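Local atomic coordinates of carbohydrate oxidase (PDB entry 3RJA), a protein that oxidises the C1 hydroxyl of mono-, oligo- and polysaccharides to lactones with an FAD cofactor, reducing molecular oxygen to hydrogen peroxide. Residues A207-W220 with L281-W295. Sequence-based numbering, arbitrary orientation.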
ATOM      1  N   ALA A 207      15.930  11.312  10.832  1.00 16.58           N
ATOM      2  CA  ALA A 207      16.244   9.931  10.508  1.00 17.94           C
ATOM      3  C   ALA A 207      16.815   9.265  11.755  1.00 18.62           C
ATOM      4  O   ALA A 207      17.771   9.759  12.299  1.00 18.97           O
ATOM      5  CB  ALA A 207      17.239   9.870   9.335  1.00 15.89           C
ATOM      6  N   PRO A 208      16.209   8.155  12.223  1.00 20.93           N
ATOM      7  CA  PRO A 208      16.663   7.510  13.475  1.00 20.69           C
ATOM      8  C   PRO A 208      18.080   6.997  13.348  1.00 21.04           C
ATOM      9  O   PRO A 208      18.466   6.502  12.273  1.00 18.21           O
ATOM     10  CB  PRO A 208      15.731   6.304  13.623  1.00 19.82           C
ATOM     11  CG  PRO A 208      14.575   6.585  12.784  1.00 20.08           C
ATOM     12  CD  PRO A 208      14.944   7.581  11.730  1.00 20.42           C
ATOM     13  N   LYS A 209      18.850   7.109  14.432  1.00 22.07           N
ATOM     14  CA  LYS A 209      20.240   6.645  14.432  1.00 22.86           C
ATOM     15  C   LYS A 209      20.363   5.227  14.982  1.00 21.33           C
ATOM     16  O   LYS A 209      21.272   4.490  14.626  1.00 22.09           O
ATOM     17  CB  LYS A 209      21.096   7.599  15.267  1.00 28.55           C
ATOM     18  CG  LYS A 209      21.266   8.989  14.658  1.00 31.22           C
ATOM     19  CD  LYS A 209      22.164   9.857  15.534  1.00 35.18           C
ATOM     20  CE  LYS A 209      22.313  11.257  14.956  1.00 44.11           C
ATOM     21  NZ  LYS A 209      22.874  11.215  13.571  1.00 50.17           N
ATOM     22  N   VAL A 210      19.457   4.853  15.875  1.00 19.68           N
ATOM     23  CA  VAL A 210      19.556   3.586  16.592  1.00 19.01           C
ATOM     24  C   VAL A 210      18.302   2.735  16.339  1.00 18.92           C
ATOM     25  O   VAL A 210      17.197   3.059  16.811  1.00 16.91           O
ATOM     26  CB  VAL A 210      19.801   3.833  18.120  1.00 20.57           C
ATOM     27  CG1 VAL A 210      19.884   2.536  18.901  1.00 21.98           C
ATOM     28  CG2 VAL A 210      21.072   4.639  18.335  1.00 21.93           C
ATOM     29  N   LEU A 211      18.483   1.646  15.589  1.00 17.13           N
ATOM     30  CA  LEU A 211      17.382   0.734  15.250  1.00 16.33           C
ATOM     31  C   LEU A 211      17.884  -0.689  15.346  1.00 17.28           C
ATOM     32  O   LEU A 211      19.073  -0.975  15.071  1.00 16.75           O
ATOM     33  CB  LEU A 211      16.871   0.978  13.827  1.00 15.74           C
ATOM     34  CG  LEU A 211      16.237   2.335  13.514  1.00 16.45           C
ATOM     35  CD1 LEU A 211      16.139   2.579  12.009  1.00 14.96           C
ATOM     36  CD2 LEU A 211      14.868   2.565  14.236  1.00 15.58           C
ATOM     37  N   THR A 212      16.981  -1.584  15.717  1.00 15.87           N
ATOM     38  CA  THR A 212      17.318  -2.990  15.785  1.00 18.07           C
ATOM     39  C   THR A 212      16.345  -3.828  14.942  1.00 19.03           C
ATOM     40  O   THR A 212      15.116  -3.832  15.166  1.00 18.10           O
ATOM     41  CB  THR A 212      17.270  -3.493  17.244  1.00 16.68           C
ATOM     42  OG1 THR A 212      18.228  -2.782  18.020  1.00 16.01           O
ATOM     43  CG2 THR A 212      17.585  -4.967  17.310  1.00 17.62           C
ATOM     44  N   ARG A 213      16.907  -4.546  13.990  1.00 18.39           N
ATOM     45  CA  ARG A 213      16.149  -5.533  13.264  1.00 18.71           C
ATOM     46  C   ARG A 213      16.138  -6.815  14.072  1.00 17.99           C
ATOM     47  O   ARG A 213      17.168  -7.243  14.577  1.00 15.30           O
ATOM     48  CB  ARG A 213      16.755  -5.812  11.904  1.00 18.65           C
ATOM     49  CG  ARG A 213      16.142  -7.036  11.239  1.00 20.19           C
ATOM     50  CD  ARG A 213      16.455  -7.062   9.752  1.00 22.16           C
ATOM     51  NE  ARG A 213      15.722  -8.168   9.154  1.00 26.29           N
ATOM     52  CZ  ARG A 213      15.517  -8.326   7.856  1.00 25.48           C
ATOM     53  NH1 ARG A 213      15.979  -7.439   6.982  1.00 23.27           N
ATOM     54  NH2 ARG A 213      14.830  -9.379   7.435  1.00 27.05           N
ATOM     55  N   PHE A 214      14.964  -7.428  14.176  1.00 16.00           N
ATOM     56  CA  PHE A 214      14.846  -8.649  14.936  1.00 15.04           C
ATOM     57  C   PHE A 214      14.007  -9.672  14.203  1.00 14.87           C
ATOM     58  O   PHE A 214      13.298  -9.341  13.232  1.00 13.84           O
ATOM     59  CB  PHE A 214      14.307  -8.358  16.351  1.00 13.95           C
ATOM     60  CG  PHE A 214      12.913  -7.815  16.385  1.00 13.69           C
ATOM     61  CD1 PHE A 214      11.820  -8.678  16.474  1.00 14.43           C
ATOM     62  CD2 PHE A 214      12.688  -6.451  16.373  1.00 12.86           C
ATOM     63  CE1 PHE A 214      10.513  -8.190  16.568  1.00 14.24           C
ATOM     64  CE2 PHE A 214      11.403  -5.946  16.439  1.00 13.55           C
ATOM     65  CZ  PHE A 214      10.303  -6.805  16.531  1.00 14.53           C
ATOM     66  N   GLY A 215      14.102 -10.919  14.667  1.00 15.03           N
ATOM     67  CA  GLY A 215      13.459 -12.027  14.004  1.00 16.77           C
ATOM     68  C   GLY A 215      13.353 -13.211  14.952  1.00 19.84           C
ATOM     69  O   GLY A 215      14.231 -13.397  15.809  1.00 17.37           O
ATOM     70  N   VAL A 216      12.270 -13.982  14.804  1.00 17.13           N
ATOM     71  CA  VAL A 216      12.042 -15.197  15.589  1.00 19.22           C
ATOM     72  C   VAL A 216      11.527 -16.306  14.673  1.00 18.75           C
ATOM     73  O   VAL A 216      10.459 -16.169  14.076  1.00 19.50           O
ATOM     74  CB  VAL A 216      10.986 -14.978  16.724  1.00 18.17           C
ATOM     75  CG1 VAL A 216      10.779 -16.272  17.508  1.00 16.80           C
ATOM     76  CG2 VAL A 216      11.406 -13.820  17.655  1.00 15.74           C
ATOM     77  N   THR A 217      12.288 -17.392  14.552  1.00 16.95           N
ATOM     78  CA  THR A 217      11.811 -18.587  13.871  1.00 16.69           C
ATOM     79  C   THR A 217      10.835 -19.294  14.811  1.00 16.08           C
ATOM     80  O   THR A 217      11.230 -19.751  15.881  1.00 16.99           O
ATOM     81  CB  THR A 217      12.998 -19.508  13.544  1.00 18.96           C
ATOM     82  OG1 THR A 217      14.056 -18.729  12.976  1.00 21.56           O
ATOM     83  CG2 THR A 217      12.603 -20.607  12.565  1.00 19.98           C
ATOM     84  N   LEU A 218       9.561 -19.367  14.435  1.00 14.59           N
ATOM     85  CA  LEU A 218       8.524 -19.753  15.381  1.00 14.99           C
ATOM     86  C   LEU A 218       8.506 -21.245  15.659  1.00 17.21           C
ATOM     87  O   LEU A 218       8.186 -21.659  16.768  1.00 16.51           O
ATOM     88  CB  LEU A 218       7.138 -19.284  14.920  1.00 13.31           C
ATOM     89  CG  LEU A 218       7.012 -17.755  14.927  1.00 13.72           C
ATOM     90  CD1 LEU A 218       5.818 -17.288  14.083  1.00 12.65           C
ATOM     91  CD2 LEU A 218       6.915 -17.268  16.389  1.00 13.22           C
ATOM     92  N   ASN A 219       8.856 -22.026  14.640  1.00 17.16           N
ATOM     93  CA  ASN A 219       8.714 -23.481  14.642  1.00 20.01           C
ATOM     94  C   ASN A 219       7.336 -24.033  15.042  1.00 22.44           C
ATOM     95  O   ASN A 219       7.262 -24.949  15.852  1.00 24.07           O
ATOM     96  CB  ASN A 219       9.846 -24.135  15.441  1.00 19.08           C
ATOM     97  CG  ASN A 219      11.197 -23.847  14.839  1.00 18.54           C
ATOM     98  OD1 ASN A 219      11.401 -24.055  13.647  1.00 21.28           O
ATOM     99  ND2 ASN A 219      12.115 -23.339  15.639  1.00 18.40           N
ATOM    100  N   TRP A 220       6.261 -23.475  14.464  1.00 21.47           N
ATOM    101  CA  TRP A 220       4.917 -24.029  14.631  1.00 22.18           C
ATOM    102  C   TRP A 220       4.740 -25.209  13.655  1.00 26.78           C
ATOM    103  O   TRP A 220       4.477 -25.004  12.461  1.00 30.40           O
ATOM    104  CB  TRP A 220       3.836 -22.953  14.400  1.00 20.48           C
ATOM    105  CG  TRP A 220       3.926 -21.762  15.312  1.00 19.07           C
ATOM    106  CD1 TRP A 220       4.573 -21.695  16.513  1.00 19.32           C
ATOM    107  CD2 TRP A 220       3.366 -20.463  15.087  1.00 20.08           C
ATOM    108  NE1 TRP A 220       4.447 -20.442  17.061  1.00 19.85           N
ATOM    109  CE2 TRP A 220       3.699 -19.664  16.212  1.00 20.27           C
ATOM    110  CE3 TRP A 220       2.593 -19.899  14.057  1.00 18.87           C
ATOM    111  CZ2 TRP A 220       3.289 -18.326  16.332  1.00 19.25           C
ATOM    112  CZ3 TRP A 220       2.188 -18.578  14.174  1.00 19.59           C
ATOM    113  CH2 TRP A 220       2.546 -17.798  15.303  1.00 20.99           C
ATOM    114  N   LEU A 281       4.963 -17.569  23.835  1.00 17.80           N
ATOM    115  CA  LEU A 281       5.071 -18.341  22.611  1.00 16.85           C
ATOM    116  C   LEU A 281       5.202 -19.834  22.911  1.00 18.48           C
ATOM    117  O   LEU A 281       5.807 -20.202  23.913  1.00 19.02           O
ATOM    118  CB  LEU A 281       6.280 -17.856  21.787  1.00 17.01           C
ATOM    119  CG  LEU A 281       6.095 -16.556  20.965  1.00 16.67           C
ATOM    120  CD1 LEU A 281       7.340 -16.236  20.209  1.00 15.74           C
ATOM    121  CD2 LEU A 281       4.917 -16.652  19.961  1.00 16.65           C
ATOM    122  N   PRO A 282       4.645 -20.701  22.028  1.00 18.92           N
ATOM    123  CA  PRO A 282       4.842 -22.147  22.156  1.00 19.72           C
ATOM    124  C   PRO A 282       6.333 -22.395  22.147  1.00 22.11           C
ATOM    125  O   PRO A 282       7.077 -21.682  21.449  1.00 22.44           O
ATOM    126  CB  PRO A 282       4.225 -22.719  20.864  1.00 19.04           C
ATOM    127  CG  PRO A 282       3.230 -21.661  20.414  1.00 18.74           C
ATOM    128  CD  PRO A 282       3.781 -20.341  20.885  1.00 17.72           C
ATOM    129  N   ALA A 283       6.760 -23.402  22.905  1.00 22.69           N
ATOM    130  CA  ALA A 283       8.169 -23.703  23.075  1.00 23.30           C
ATOM    131  C   ALA A 283       8.765 -24.205  21.768  1.00 21.98           C
ATOM    132  O   ALA A 283       8.066 -24.799  20.937  1.00 21.81           O
ATOM    133  CB  ALA A 283       8.360 -24.739  24.197  1.00 24.49           C
ATOM    134  N   GLY A 284      10.056 -23.974  21.596  1.00 21.10           N
ATOM    135  CA  GLY A 284      10.731 -24.387  20.376  1.00 23.11           C
ATOM    136  C   GLY A 284      11.087 -23.228  19.451  1.00 21.67           C
ATOM    137  O   GLY A 284      11.831 -23.417  18.493  1.00 24.73           O
ATOM    138  N   TYR A 285      10.589 -22.024  19.731  1.00 20.91           N
ATOM    139  CA  TYR A 285      10.971 -20.865  18.901  1.00 20.59           C
ATOM    140  C   TYR A 285      12.463 -20.646  19.039  1.00 20.17           C
ATOM    141  O   TYR A 285      13.061 -21.066  20.034  1.00 21.17           O
ATOM    142  CB  TYR A 285      10.203 -19.607  19.302  1.00 19.43           C
ATOM    143  CG  TYR A 285      10.489 -19.128  20.699  1.00 19.41           C
ATOM    144  CD1 TYR A 285      11.577 -18.284  20.970  1.00 18.30           C
ATOM    145  CD2 TYR A 285       9.673 -19.522  21.760  1.00 19.62           C
ATOM    146  CE1 TYR A 285      11.835 -17.823  22.309  1.00 19.77           C
ATOM    147  CE2 TYR A 285       9.915 -19.076  23.093  1.00 19.86           C
ATOM    148  CZ  TYR A 285      10.987 -18.242  23.346  1.00 20.86           C
ATOM    149  OH  TYR A 285      11.195 -17.846  24.633  1.00 22.59           O
ATOM    150  N   VAL A 286      13.075 -20.019  18.044  1.00 18.33           N
ATOM    151  CA  VAL A 286      14.465 -19.615  18.162  1.00 19.29           C
ATOM    152  C   VAL A 286      14.581 -18.140  17.791  1.00 21.09           C
ATOM    153  O   VAL A 286      14.259 -17.755  16.657  1.00 22.99           O
ATOM    154  CB  VAL A 286      15.421 -20.436  17.228  1.00 19.10           C
ATOM    155  CG1 VAL A 286      16.882 -19.903  17.331  1.00 18.43           C
ATOM    156  CG2 VAL A 286      15.385 -21.930  17.536  1.00 19.27           C
ATOM    157  N   VAL A 287      15.039 -17.325  18.737  1.00 19.99           N
ATOM    158  CA  VAL A 287      15.358 -15.933  18.474  1.00 22.19           C
ATOM    159  C   VAL A 287      16.602 -15.823  17.568  1.00 23.86           C
ATOM    160  O   VAL A 287      17.687 -16.300  17.923  1.00 19.88           O
ATOM    161  CB  VAL A 287      15.621 -15.159  19.778  1.00 23.48           C
ATOM    162  CG1 VAL A 287      15.939 -13.692  19.464  1.00 23.68           C
ATOM    163  CG2 VAL A 287      14.413 -15.268  20.711  1.00 25.24           C
ATOM    164  N   ASN A 288      16.424 -15.217  16.391  1.00 24.61           N
ATOM    165  CA  ASN A 288      17.536 -14.964  15.472  1.00 24.76           C
ATOM    166  C   ASN A 288      18.480 -13.895  16.050  1.00 23.29           C
ATOM    167  O   ASN A 288      18.045 -13.048  16.846  1.00 22.38           O
ATOM    168  CB  ASN A 288      17.006 -14.483  14.108  1.00 28.19           C
ATOM    169  CG  ASN A 288      15.851 -15.329  13.569  1.00 32.48           C
ATOM    170  OD1 ASN A 288      15.766 -16.550  13.792  1.00 32.17           O
ATOM    171  ND2 ASN A 288      14.957 -14.670  12.826  1.00 31.75           N
ATOM    172  N   PRO A 289      19.766 -13.903  15.639  1.00 22.73           N
ATOM    173  CA  PRO A 289      20.614 -12.759  16.002  1.00 22.89           C
ATOM    174  C   PRO A 289      19.970 -11.431  15.552  1.00 22.28           C
ATOM    175  O   PRO A 289      19.372 -11.363  14.484  1.00 23.04           O
ATOM    176  CB  PRO A 289      21.914 -12.993  15.184  1.00 25.34           C
ATOM    177  CG  PRO A 289      21.899 -14.435  14.791  1.00 26.22           C
ATOM    178  CD  PRO A 289      20.463 -14.883  14.770  1.00 25.37           C
ATOM    179  N   THR A 290      20.086 -10.386  16.358  1.00 22.83           N
ATOM    180  CA  THR A 290      19.570  -9.073  15.968  1.00 23.50           C
ATOM    181  C   THR A 290      20.561  -8.411  15.008  1.00 23.37           C
ATOM    182  O   THR A 290      21.711  -8.838  14.921  1.00 23.48           O
ATOM    183  CB  THR A 290      19.433  -8.151  17.192  1.00 22.91           C
ATOM    184  OG1 THR A 290      20.679  -8.143  17.891  1.00 25.49           O
ATOM    185  CG2 THR A 290      18.307  -8.613  18.139  1.00 21.27           C
ATOM    186  N   THR A 291      20.123  -7.391  14.273  1.00 21.54           N
ATOM    187  CA  THR A 291      21.070  -6.534  13.533  1.00 21.87           C
ATOM    188  C   THR A 291      20.853  -5.083  13.897  1.00 21.30           C
ATOM    189  O   THR A 291      19.711  -4.579  13.831  1.00 20.58           O
ATOM    190  CB  THR A 291      20.882  -6.643  12.017  1.00 23.29           C
ATOM    191  OG1 THR A 291      20.668  -8.004  11.674  1.00 25.83           O
ATOM    192  CG2 THR A 291      22.095  -6.085  11.256  1.00 23.79           C
ATOM    193  N   SER A 292      21.946  -4.410  14.244  1.00 20.61           N
ATOM    194  CA  SER A 292      21.934  -2.990  14.562  1.00 20.37           C
ATOM    195  C   SER A 292      22.043  -2.144  13.308  1.00 21.16           C
ATOM    196  O   SER A 292      22.904  -2.382  12.456  1.00 20.35           O
ATOM    197  CB  SER A 292      23.044  -2.660  15.570  1.00 23.04           C
ATOM    198  OG  SER A 292      22.825  -3.425  16.765  1.00 26.01           O
ATOM    199  N   LEU A 293      21.155  -1.158  13.183  1.00 19.44           N
ATOM    200  CA  LEU A 293      21.019  -0.427  11.917  1.00 19.03           C
ATOM    201  C   LEU A 293      20.748   1.032  12.185  1.00 19.17           C
ATOM    202  O   LEU A 293      20.116   1.377  13.199  1.00 19.03           O
ATOM    203  CB  LEU A 293      19.827  -0.972  11.096  1.00 19.59           C
ATOM    204  CG  LEU A 293      19.813  -2.449  10.666  1.00 20.21           C
ATOM    205  CD1 LEU A 293      18.405  -2.898  10.310  1.00 20.38           C
ATOM    206  CD2 LEU A 293      20.757  -2.688   9.499  1.00 17.84           C
ATOM    207  N   ASN A 294      21.178   1.896  11.269  1.00 17.33           N
ATOM    208  CA  ASN A 294      20.601   3.230  11.233  1.00 17.57           C
ATOM    209  C   ASN A 294      19.443   3.266  10.228  1.00 16.95           C
ATOM    210  O   ASN A 294      19.113   2.231   9.600  1.00 15.73           O
ATOM    211  CB  ASN A 294      21.665   4.315  10.947  1.00 18.42           C
ATOM    212  CG  ASN A 294      22.253   4.201   9.556  1.00 21.04           C
ATOM    213  OD1 ASN A 294      21.632   3.664   8.631  1.00 20.01           O
ATOM    214  ND2 ASN A 294      23.472   4.705   9.401  1.00 23.52           N
ATOM    215  N   TRP A 295      18.817   4.442  10.096  1.00 15.87           N
ATOM    216  CA  TRP A 295      17.686   4.613   9.194  1.00 15.70           C
ATOM    217  C   TRP A 295      17.928   4.076   7.771  1.00 16.04           C
ATOM    218  O   TRP A 295      17.212   3.178   7.317  1.00 13.77           O
ATOM    219  CB  TRP A 295      17.265   6.085   9.086  1.00 14.91           C
ATOM    220  CG  TRP A 295      16.090   6.227   8.172  1.00 14.80           C
ATOM    221  CD1 TRP A 295      16.070   6.834   6.954  1.00 14.22           C
ATOM    222  CD2 TRP A 295      14.759   5.718   8.395  1.00 14.71           C
ATOM    223  NE1 TRP A 295      14.801   6.753   6.402  1.00 14.27           N
ATOM    224  CE2 TRP A 295      13.982   6.068   7.265  1.00 14.26           C
ATOM    225  CE3 TRP A 295      14.154   5.014   9.442  1.00 14.00           C
ATOM    226  CZ2 TRP A 295      12.613   5.750   7.159  1.00 15.21           C
ATOM    227  CZ3 TRP A 295      12.782   4.702   9.348  1.00 16.20           C
ATOM    228  CH2 TRP A 295      12.021   5.079   8.213  1.00 13.85           C
TER
HETATM  229  O   HOH W   1      18.008  -9.696  12.672  1.00 42.75           O
HETATM  230  O   HOH W   2      16.211 -11.175  16.773  1.00 19.41           O
HETATM  231  O   HOH W   3       6.734 -20.471  18.926  1.00 17.96           O
HETATM  232  O   HOH W   4       6.448 -24.318  18.489  1.00 35.56           O
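Strand 211-217 pairs antiparallel with the edge strand 286-293 in two ladders, Leu-211 to Arg-213 against Thr-291 to Leu-293 and Val-216 and Thr-217 against Val-286 and Val-287, the register slipping by one residue between them. At the slip, around Pro-289, side-chain and water bonds supplement the backbone pairing. Asn-288 N still donates to Gly-215 O (2.9 Å), although from above the carbonyl plane, while one water accepts from Gly-215 N and donates to Asn-288 O. With CG anti to its own carbonyl carbon (chi1 -47°), Asn-288 lays its amide over the backbone of Gly-215, ND2 lying 3.3 Å from Gly-215 CA, a close fit beside a residue that has no side chain. OD1 then receives Thr-217 OG1 at 2.9 Å on a lone pair in the amide plane, tying the break to the second ladder.

Beyond that ladder, Asn-219 ND2 donates almost straight to Gly-284 O (2.9 Å, 161°). A water there accepts from Trp-220 NE1 and donates to both Leu-218 O and Pro-282 O, while Leu-281 CD2 meets the indole at its edge. Leu-218 CD2 and Leu-281 CD1 meet 4.0 Å apart, their side chains crossing roughly at right angles. At the other end Trp-295 N donates to Pro-208 O, and Pro-208 CD packs 3.5 Å from Trp-295 CE3, with Leu-211 CD1 also 4.1 Å from Trp-295 CE3. Arg-213 gives CB to Leu-293 CD1 (3.7 Å), but its extended chain carries the guanidinium away to Ser-301 and a cation-pi contact with Tyr-302.

Apolar packing and hydrogen bonds together thus close both ends of the pairing, while amide, hydroxyl and water bonds bridge its interruption: 286-293 runs as an interrupted outermost strand of the eight-stranded antiparallel sheet, its two ladders joined across the break by these bonds.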